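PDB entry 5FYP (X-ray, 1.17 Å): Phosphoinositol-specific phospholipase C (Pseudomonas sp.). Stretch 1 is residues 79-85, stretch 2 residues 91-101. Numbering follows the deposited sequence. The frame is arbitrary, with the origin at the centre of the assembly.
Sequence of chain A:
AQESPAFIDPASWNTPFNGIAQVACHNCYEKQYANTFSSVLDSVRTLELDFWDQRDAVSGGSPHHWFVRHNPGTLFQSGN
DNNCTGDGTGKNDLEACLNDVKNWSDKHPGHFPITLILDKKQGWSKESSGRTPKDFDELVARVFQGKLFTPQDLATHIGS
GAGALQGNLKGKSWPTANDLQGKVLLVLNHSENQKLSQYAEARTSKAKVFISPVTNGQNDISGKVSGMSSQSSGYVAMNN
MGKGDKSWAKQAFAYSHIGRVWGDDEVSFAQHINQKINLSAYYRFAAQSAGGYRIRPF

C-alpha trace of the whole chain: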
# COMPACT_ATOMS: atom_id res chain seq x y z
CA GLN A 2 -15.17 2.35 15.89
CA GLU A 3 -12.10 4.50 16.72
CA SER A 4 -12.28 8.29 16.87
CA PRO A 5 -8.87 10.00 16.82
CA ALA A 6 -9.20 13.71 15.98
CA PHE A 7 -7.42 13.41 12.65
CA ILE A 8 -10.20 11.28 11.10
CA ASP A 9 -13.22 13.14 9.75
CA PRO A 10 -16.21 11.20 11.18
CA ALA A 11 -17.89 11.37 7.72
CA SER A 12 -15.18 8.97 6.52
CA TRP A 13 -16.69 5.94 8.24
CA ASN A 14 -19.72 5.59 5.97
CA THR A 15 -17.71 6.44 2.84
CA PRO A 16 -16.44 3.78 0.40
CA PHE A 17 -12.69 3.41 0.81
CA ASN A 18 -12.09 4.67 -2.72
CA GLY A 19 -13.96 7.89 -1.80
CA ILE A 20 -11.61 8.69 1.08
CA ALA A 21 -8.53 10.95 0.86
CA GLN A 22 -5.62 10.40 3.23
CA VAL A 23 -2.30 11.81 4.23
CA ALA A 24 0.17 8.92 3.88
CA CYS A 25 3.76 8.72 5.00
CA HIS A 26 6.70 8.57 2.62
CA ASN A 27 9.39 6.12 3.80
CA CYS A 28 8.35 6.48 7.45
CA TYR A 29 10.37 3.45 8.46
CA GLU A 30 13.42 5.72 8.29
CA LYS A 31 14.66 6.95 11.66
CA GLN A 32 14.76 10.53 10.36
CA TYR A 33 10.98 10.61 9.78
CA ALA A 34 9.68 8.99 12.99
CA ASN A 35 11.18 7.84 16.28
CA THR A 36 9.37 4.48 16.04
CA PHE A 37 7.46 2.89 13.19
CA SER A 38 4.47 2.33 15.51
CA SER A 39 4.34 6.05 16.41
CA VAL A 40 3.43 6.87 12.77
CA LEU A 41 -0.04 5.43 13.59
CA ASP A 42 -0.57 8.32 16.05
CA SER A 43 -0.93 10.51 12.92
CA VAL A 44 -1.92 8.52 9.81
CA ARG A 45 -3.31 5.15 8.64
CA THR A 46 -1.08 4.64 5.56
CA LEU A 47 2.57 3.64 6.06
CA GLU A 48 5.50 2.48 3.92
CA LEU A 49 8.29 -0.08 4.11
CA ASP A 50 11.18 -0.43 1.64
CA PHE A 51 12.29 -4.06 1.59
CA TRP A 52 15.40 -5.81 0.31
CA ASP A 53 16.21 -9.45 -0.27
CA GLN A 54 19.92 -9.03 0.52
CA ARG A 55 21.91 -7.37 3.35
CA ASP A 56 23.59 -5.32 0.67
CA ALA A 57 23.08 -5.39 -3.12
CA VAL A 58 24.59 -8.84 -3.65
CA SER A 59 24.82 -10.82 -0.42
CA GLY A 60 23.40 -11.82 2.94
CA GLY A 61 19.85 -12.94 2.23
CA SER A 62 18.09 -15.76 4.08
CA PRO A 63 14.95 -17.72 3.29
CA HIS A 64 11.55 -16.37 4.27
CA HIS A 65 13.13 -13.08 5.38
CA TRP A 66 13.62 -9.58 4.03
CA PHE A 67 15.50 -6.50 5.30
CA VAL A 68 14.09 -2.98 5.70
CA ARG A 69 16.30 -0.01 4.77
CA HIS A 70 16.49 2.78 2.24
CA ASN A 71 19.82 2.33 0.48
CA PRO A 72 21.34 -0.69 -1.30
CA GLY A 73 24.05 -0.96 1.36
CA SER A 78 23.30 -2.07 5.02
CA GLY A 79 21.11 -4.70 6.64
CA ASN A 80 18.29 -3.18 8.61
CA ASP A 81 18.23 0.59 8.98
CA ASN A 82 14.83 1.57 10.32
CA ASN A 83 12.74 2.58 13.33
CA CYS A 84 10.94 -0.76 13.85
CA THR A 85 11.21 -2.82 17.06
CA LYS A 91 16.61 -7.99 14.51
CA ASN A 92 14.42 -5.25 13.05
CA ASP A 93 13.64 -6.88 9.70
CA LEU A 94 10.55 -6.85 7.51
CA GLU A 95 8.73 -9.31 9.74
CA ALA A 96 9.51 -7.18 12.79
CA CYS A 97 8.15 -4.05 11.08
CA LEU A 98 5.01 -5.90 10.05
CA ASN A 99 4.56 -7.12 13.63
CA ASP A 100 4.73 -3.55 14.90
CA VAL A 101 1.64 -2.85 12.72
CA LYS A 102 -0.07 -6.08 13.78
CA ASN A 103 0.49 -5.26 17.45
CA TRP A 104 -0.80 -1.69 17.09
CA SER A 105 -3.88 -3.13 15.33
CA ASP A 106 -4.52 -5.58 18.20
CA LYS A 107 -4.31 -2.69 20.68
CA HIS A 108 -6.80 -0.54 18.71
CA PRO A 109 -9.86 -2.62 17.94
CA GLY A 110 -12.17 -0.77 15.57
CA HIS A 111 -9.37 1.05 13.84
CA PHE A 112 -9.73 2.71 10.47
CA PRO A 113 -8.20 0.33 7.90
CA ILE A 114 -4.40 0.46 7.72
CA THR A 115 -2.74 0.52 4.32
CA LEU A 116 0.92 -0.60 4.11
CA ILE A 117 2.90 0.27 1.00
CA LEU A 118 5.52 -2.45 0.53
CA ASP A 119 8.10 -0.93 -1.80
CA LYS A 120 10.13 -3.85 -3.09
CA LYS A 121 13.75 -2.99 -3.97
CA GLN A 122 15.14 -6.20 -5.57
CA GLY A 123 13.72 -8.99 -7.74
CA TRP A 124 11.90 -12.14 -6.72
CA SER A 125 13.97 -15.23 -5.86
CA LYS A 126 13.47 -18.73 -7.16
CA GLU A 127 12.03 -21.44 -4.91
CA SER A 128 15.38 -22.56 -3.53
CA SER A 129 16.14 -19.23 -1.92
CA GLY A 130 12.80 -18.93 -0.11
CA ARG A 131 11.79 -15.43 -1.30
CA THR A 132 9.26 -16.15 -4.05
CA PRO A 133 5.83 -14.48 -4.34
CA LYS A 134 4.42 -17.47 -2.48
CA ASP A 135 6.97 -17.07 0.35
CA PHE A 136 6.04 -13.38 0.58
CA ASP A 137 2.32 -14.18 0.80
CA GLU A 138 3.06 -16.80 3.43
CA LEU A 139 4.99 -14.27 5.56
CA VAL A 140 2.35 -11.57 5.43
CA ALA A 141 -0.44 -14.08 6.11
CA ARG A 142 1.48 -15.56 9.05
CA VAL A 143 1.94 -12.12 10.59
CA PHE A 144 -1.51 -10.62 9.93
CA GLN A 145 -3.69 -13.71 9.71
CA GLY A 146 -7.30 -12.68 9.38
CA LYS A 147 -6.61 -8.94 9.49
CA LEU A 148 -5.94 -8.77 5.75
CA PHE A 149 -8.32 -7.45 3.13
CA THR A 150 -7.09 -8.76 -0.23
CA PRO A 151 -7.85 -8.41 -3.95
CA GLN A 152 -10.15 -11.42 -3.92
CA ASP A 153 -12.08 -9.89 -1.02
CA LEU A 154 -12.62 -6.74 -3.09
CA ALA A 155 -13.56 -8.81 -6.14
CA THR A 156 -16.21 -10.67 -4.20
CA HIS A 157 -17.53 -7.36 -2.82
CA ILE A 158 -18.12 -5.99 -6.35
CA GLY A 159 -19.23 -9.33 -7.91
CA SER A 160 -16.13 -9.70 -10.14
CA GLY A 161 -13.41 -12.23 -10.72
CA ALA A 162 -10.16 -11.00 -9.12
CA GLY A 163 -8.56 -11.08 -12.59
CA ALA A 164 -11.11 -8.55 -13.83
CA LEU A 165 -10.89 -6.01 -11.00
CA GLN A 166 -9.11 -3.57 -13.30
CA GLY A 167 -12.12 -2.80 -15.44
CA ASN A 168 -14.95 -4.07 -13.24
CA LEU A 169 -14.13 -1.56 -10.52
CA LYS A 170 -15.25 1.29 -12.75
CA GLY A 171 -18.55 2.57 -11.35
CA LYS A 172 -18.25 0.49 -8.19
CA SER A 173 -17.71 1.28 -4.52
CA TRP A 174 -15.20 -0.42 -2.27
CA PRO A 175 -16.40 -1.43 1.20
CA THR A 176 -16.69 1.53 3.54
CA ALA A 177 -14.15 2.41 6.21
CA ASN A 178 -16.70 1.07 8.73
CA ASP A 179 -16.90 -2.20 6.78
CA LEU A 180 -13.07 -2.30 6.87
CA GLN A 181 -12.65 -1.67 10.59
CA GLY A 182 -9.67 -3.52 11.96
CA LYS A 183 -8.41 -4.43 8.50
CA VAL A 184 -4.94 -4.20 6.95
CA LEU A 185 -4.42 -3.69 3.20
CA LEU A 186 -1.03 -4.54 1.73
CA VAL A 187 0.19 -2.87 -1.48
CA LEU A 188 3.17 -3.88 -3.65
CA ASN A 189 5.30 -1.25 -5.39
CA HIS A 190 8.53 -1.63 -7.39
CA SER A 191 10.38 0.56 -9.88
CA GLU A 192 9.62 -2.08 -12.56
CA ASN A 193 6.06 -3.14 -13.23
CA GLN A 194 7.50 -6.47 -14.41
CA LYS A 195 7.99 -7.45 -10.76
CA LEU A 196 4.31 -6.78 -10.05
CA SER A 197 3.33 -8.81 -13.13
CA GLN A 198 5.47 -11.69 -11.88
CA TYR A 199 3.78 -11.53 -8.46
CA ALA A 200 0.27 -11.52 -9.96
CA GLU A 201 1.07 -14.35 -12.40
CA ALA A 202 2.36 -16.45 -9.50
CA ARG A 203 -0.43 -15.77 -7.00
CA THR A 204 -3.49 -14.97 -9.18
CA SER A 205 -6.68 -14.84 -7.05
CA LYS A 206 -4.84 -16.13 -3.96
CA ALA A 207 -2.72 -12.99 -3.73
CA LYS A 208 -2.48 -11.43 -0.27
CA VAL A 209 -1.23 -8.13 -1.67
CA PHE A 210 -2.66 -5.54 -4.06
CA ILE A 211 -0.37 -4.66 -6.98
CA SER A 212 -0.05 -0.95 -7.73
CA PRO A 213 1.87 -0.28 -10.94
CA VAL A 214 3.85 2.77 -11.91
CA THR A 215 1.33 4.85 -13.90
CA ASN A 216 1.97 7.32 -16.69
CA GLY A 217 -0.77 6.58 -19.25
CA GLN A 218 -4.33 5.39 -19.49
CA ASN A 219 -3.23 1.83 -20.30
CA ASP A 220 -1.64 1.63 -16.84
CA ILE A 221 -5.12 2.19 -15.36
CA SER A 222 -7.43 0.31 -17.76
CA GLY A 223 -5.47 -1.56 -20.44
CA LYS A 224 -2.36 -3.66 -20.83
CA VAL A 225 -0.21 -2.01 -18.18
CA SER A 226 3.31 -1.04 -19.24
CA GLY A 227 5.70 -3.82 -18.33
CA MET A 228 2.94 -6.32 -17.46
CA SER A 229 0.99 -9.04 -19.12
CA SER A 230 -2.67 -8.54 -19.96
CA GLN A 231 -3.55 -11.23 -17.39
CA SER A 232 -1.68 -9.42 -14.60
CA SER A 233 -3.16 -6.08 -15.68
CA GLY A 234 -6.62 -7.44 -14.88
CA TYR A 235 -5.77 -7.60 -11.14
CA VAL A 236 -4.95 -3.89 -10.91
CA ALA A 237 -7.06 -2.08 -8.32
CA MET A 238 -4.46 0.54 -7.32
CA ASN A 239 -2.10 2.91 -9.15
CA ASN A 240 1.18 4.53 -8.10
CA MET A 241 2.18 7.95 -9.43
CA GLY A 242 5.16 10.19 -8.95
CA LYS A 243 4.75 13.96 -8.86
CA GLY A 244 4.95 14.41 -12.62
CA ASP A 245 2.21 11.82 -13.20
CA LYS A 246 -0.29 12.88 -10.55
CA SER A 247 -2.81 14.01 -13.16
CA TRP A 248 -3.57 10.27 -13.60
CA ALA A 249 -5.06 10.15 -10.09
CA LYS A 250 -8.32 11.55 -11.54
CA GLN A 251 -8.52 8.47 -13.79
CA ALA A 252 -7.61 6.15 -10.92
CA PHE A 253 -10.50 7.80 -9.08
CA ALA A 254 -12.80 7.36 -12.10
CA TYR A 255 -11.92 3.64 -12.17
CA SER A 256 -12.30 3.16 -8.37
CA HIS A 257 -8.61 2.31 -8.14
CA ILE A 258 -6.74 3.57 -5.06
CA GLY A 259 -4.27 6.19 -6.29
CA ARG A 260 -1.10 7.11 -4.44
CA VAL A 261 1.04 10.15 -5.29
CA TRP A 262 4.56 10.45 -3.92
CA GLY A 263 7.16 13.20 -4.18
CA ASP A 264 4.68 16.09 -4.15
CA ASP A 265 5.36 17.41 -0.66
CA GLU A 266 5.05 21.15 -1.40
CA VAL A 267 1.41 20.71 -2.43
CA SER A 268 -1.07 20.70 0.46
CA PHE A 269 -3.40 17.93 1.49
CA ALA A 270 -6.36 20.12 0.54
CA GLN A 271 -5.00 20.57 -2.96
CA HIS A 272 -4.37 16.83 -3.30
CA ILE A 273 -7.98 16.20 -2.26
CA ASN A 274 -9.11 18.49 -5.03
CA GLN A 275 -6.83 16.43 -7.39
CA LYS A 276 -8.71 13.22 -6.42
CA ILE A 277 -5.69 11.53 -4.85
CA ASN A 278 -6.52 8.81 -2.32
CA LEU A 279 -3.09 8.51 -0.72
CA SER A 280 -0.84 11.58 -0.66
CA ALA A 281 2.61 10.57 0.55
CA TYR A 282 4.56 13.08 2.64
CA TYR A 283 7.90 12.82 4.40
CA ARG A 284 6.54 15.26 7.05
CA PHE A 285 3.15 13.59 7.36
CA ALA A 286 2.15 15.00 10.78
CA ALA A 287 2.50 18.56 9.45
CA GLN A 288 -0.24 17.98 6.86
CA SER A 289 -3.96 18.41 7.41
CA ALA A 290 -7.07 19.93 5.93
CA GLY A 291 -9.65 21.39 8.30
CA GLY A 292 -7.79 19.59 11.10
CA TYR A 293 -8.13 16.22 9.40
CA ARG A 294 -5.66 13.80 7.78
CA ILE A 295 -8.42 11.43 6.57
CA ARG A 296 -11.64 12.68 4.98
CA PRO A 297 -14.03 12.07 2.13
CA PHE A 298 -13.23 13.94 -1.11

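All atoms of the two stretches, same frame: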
# COMPACT_ATOMS: atom_id res chain seq x y z
N GLY A 79 21.84 -3.90 5.68
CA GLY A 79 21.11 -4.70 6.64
C GLY A 79 19.79 -4.04 6.91
O GLY A 79 19.08 -3.73 5.97
N ASN A 80 19.49 -3.88 8.19
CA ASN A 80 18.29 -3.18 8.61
C ASN A 80 18.68 -1.82 9.09
O ASN A 80 19.59 -1.66 9.91
CB ASN A 80 17.56 -3.94 9.69
CG ASN A 80 17.08 -5.28 9.22
OD1 ASN A 80 16.39 -5.37 8.17
ND2 ASN A 80 17.39 -6.34 9.97
N ASP A 81 18.00 -0.80 8.58
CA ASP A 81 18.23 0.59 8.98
C ASP A 81 16.86 1.25 9.03
O ASP A 81 16.33 1.68 8.00
CB ASP A 81 19.18 1.27 8.03
CG ASP A 81 19.54 2.66 8.43
OD1 ASP A 81 18.94 3.20 9.37
OD2 ASP A 81 20.45 3.22 7.78
N ASN A 82 16.23 1.18 10.20
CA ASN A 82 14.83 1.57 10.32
C ASN A 82 14.48 1.77 11.78
O ASN A 82 15.28 1.47 12.67
CB ASN A 82 13.91 0.53 9.64
CG ASN A 82 13.95 -0.81 10.35
OD1 ASN A 82 13.57 -0.91 11.52
ND2 ASN A 82 14.42 -1.84 9.66
N ASN A 83 13.26 2.24 12.00
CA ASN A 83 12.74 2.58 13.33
C ASN A 83 11.76 1.54 13.88
O ASN A 83 11.01 1.83 14.81
CB ASN A 83 12.11 3.97 13.28
CG ASN A 83 11.01 4.05 12.26
OD1 ASN A 83 10.48 3.03 11.84
ND2 ASN A 83 10.61 5.26 11.92
N CYS A 84 11.77 0.33 13.32
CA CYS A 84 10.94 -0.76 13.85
C CYS A 84 11.55 -1.39 15.09
O CYS A 84 12.75 -1.28 15.34
CB CYS A 84 10.75 -1.82 12.78
SG CYS A 84 10.13 -1.14 11.22
N THR A 85 10.73 -2.07 15.87
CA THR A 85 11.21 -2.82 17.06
C THR A 85 12.11 -4.04 16.74
O THR A 85 12.19 -4.49 15.62
CB THR A 85 10.04 -3.34 17.88
OG1 THR A 85 9.37 -4.32 17.12
CG2 THR A 85 9.04 -2.24 18.21
N LYS A 91 16.75 -8.00 15.99
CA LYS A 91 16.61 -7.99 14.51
C LYS A 91 15.35 -7.31 13.97
O LYS A 91 14.26 -7.91 13.87
CB LYS A 91 16.64 -9.43 14.02
CG LYS A 91 16.62 -9.60 12.52
CD LYS A 91 16.72 -11.08 12.10
CE LYS A 91 15.37 -11.80 12.11
NZ LYS A 91 15.15 -12.60 13.36
N ASN A 92 15.52 -6.07 13.53
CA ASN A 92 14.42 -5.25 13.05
C ASN A 92 14.27 -5.36 11.52
O ASN A 92 14.58 -4.45 10.77
CB ASN A 92 14.60 -3.77 13.49
CG ASN A 92 15.97 -3.19 13.15
OD1 ASN A 92 17.02 -3.86 13.19
ND2 ASN A 92 15.99 -1.92 12.81
N ASP A 93 13.81 -6.53 11.10
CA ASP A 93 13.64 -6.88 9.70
C ASP A 93 12.22 -6.60 9.22
O ASP A 93 11.42 -6.02 9.93
CB ASP A 93 14.08 -8.33 9.47
CG ASP A 93 13.17 -9.35 10.14
OD1 ASP A 93 12.34 -8.98 11.01
OD2 ASP A 93 13.33 -10.54 9.83
N LEU A 94 11.88 -7.07 8.02
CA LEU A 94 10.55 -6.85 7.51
C LEU A 94 9.50 -7.42 8.43
O LEU A 94 8.50 -6.76 8.78
CB LEU A 94 10.38 -7.40 6.10
CG LEU A 94 8.98 -7.27 5.51
CD1 LEU A 94 8.53 -5.83 5.40
CD2 LEU A 94 8.88 -7.94 4.16
N GLU A 95 9.71 -8.66 8.85
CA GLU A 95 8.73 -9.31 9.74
C GLU A 95 8.53 -8.51 11.02
O GLU A 95 7.40 -8.36 11.51
CB GLU A 95 9.17 -10.75 10.05
CG GLU A 95 8.23 -11.47 10.99
CD GLU A 95 8.48 -12.97 11.06
OE1 GLU A 95 9.24 -13.52 10.26
OE2 GLU A 95 7.87 -13.61 11.93
N ALA A 96 9.62 -7.98 11.57
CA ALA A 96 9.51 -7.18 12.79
C ALA A 96 8.66 -5.91 12.56
O ALA A 96 7.81 -5.53 13.37
CB ALA A 96 10.87 -6.79 13.29
N CYS A 97 8.92 -5.24 11.44
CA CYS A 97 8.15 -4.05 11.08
C CYS A 97 6.67 -4.37 10.91
O CYS A 97 5.80 -3.63 11.37
CB CYS A 97 8.70 -3.38 9.82
SG CYS A 97 10.37 -2.71 9.96
N LEU A 98 6.39 -5.47 10.22
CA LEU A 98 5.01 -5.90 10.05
C LEU A 98 4.35 -6.20 11.40
O LEU A 98 3.19 -5.85 11.63
CB LEU A 98 4.93 -7.10 9.12
CG LEU A 98 5.42 -6.89 7.70
CD1 LEU A 98 5.27 -8.18 6.92
CD2 LEU A 98 4.68 -5.77 6.99
N ASN A 99 5.09 -6.85 12.30
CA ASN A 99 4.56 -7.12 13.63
C ASN A 99 4.28 -5.88 14.45
O ASN A 99 3.32 -5.86 15.23
CB ASN A 99 5.48 -8.06 14.39
CG ASN A 99 5.10 -9.51 14.15
OD1 ASN A 99 3.93 -9.89 14.27
ND2 ASN A 99 6.08 -10.32 13.86
N ASP A 100 5.05 -4.81 14.23
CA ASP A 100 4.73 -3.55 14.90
C ASP A 100 3.33 -3.07 14.49
O ASP A 100 2.55 -2.60 15.32
CB ASP A 100 5.75 -2.47 14.55
CG ASP A 100 7.05 -2.60 15.30
OD1 ASP A 100 7.10 -3.36 16.29
OD2 ASP A 100 8.00 -1.93 14.88
N VAL A 101 2.98 -3.22 13.22
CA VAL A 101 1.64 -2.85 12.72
C VAL A 101 0.59 -3.78 13.31
O VAL A 101 -0.46 -3.35 13.77
CB VAL A 101 1.60 -2.82 11.19
CG1 VAL A 101 0.21 -2.46 10.71
CG2 VAL A 101 2.62 -1.82 10.67
O HOH W 1 18.21 -0.20 12.26
O HOH W 2 19.13 -6.24 12.54
O HOH W 3 8.43 -6.29 16.03

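The covalent tie is the disulfide between Cys84 and Cys97. Cys84 SG and Cys97 SG lie 2.0 Å apart with a chi3 of 102°, both chi1 angles are in the m well, and Cys84 CA and Cys97 CA are 5.1 Å apart, the closest CA pair between the stretches. Both cysteines are buried. Cys84 comes from a segment without regular structure and Cys97 from the first turns of a helix that starts at Leu94, so the bond pins irregular chain to a regular scaffold.

Direct hydrogen bonds flank the disulfide in two groups. In the first, the carboxylate of Asp100 receives two donors from Thr85: the backbone N reaches Asp100 OD2 at 2.9 Å with an N-H...acceptor angle of 168°, and Thr85 OG1 donates to Asp100 OD1 at 2.6 Å. Asp suits this buried position because its two oxygens can accept separately, while threonine supplies a hydroxyl close to its own amide; its p rotamer brings OG1 within reach although its CA-to-CB bond points sideways.

In the second group, the Asn82 amide uses both its ends, ND2 donating to the backbone O of Asn92 (2.8 Å, 176°) and OD1 accepting from the Asn92 side-chain ND2 (2.9 Å, 142°). Both CA-to-CB bonds point toward the opposite stretch and both chi1 angles are p. Asn82 OD1 also accepts from Cys84 N at 2.8 Å (152°), which ties the buried amide to the backbone at the disulfide.

Water extends this network. Water 1 donates to Asn80 O (3.1 Å) and accepts from Asn82 N (3.2 Å) and Asn92 ND2 (2.9 Å). Water 2 accepts from Asn80 ND2 (3.1 Å) and donates to Asn92 OD1 (3.2 Å), so both ends of the Asn92 amide are engaged. Water 3 donates to Thr85 OG1 (2.4 Å, notably short) and to Ala96 O (2.8 Å).

Packing completes the contact, which buries 490 Å² in total. Asn92 contributes most, with 104 Å² covered; its CB lies 3.3 Å from Thr85 O and 3.6 Å from Cys84 O. The small Ala96 side chain points toward stretch 1, its CB 3.5 Å from Thr85 O. Asn80 packs its CG 3.1 Å from Asn92 O, but its ND2, 3.5 Å from Asn92 O, has too poor an angle for a hydrogen bond.

Asp93 organises the helix side. As N-cap, its OD1 accepts from Ala96 N at 3.0 Å (155°), satisfying an amide in the first turn that has no preceding helical carbonyl.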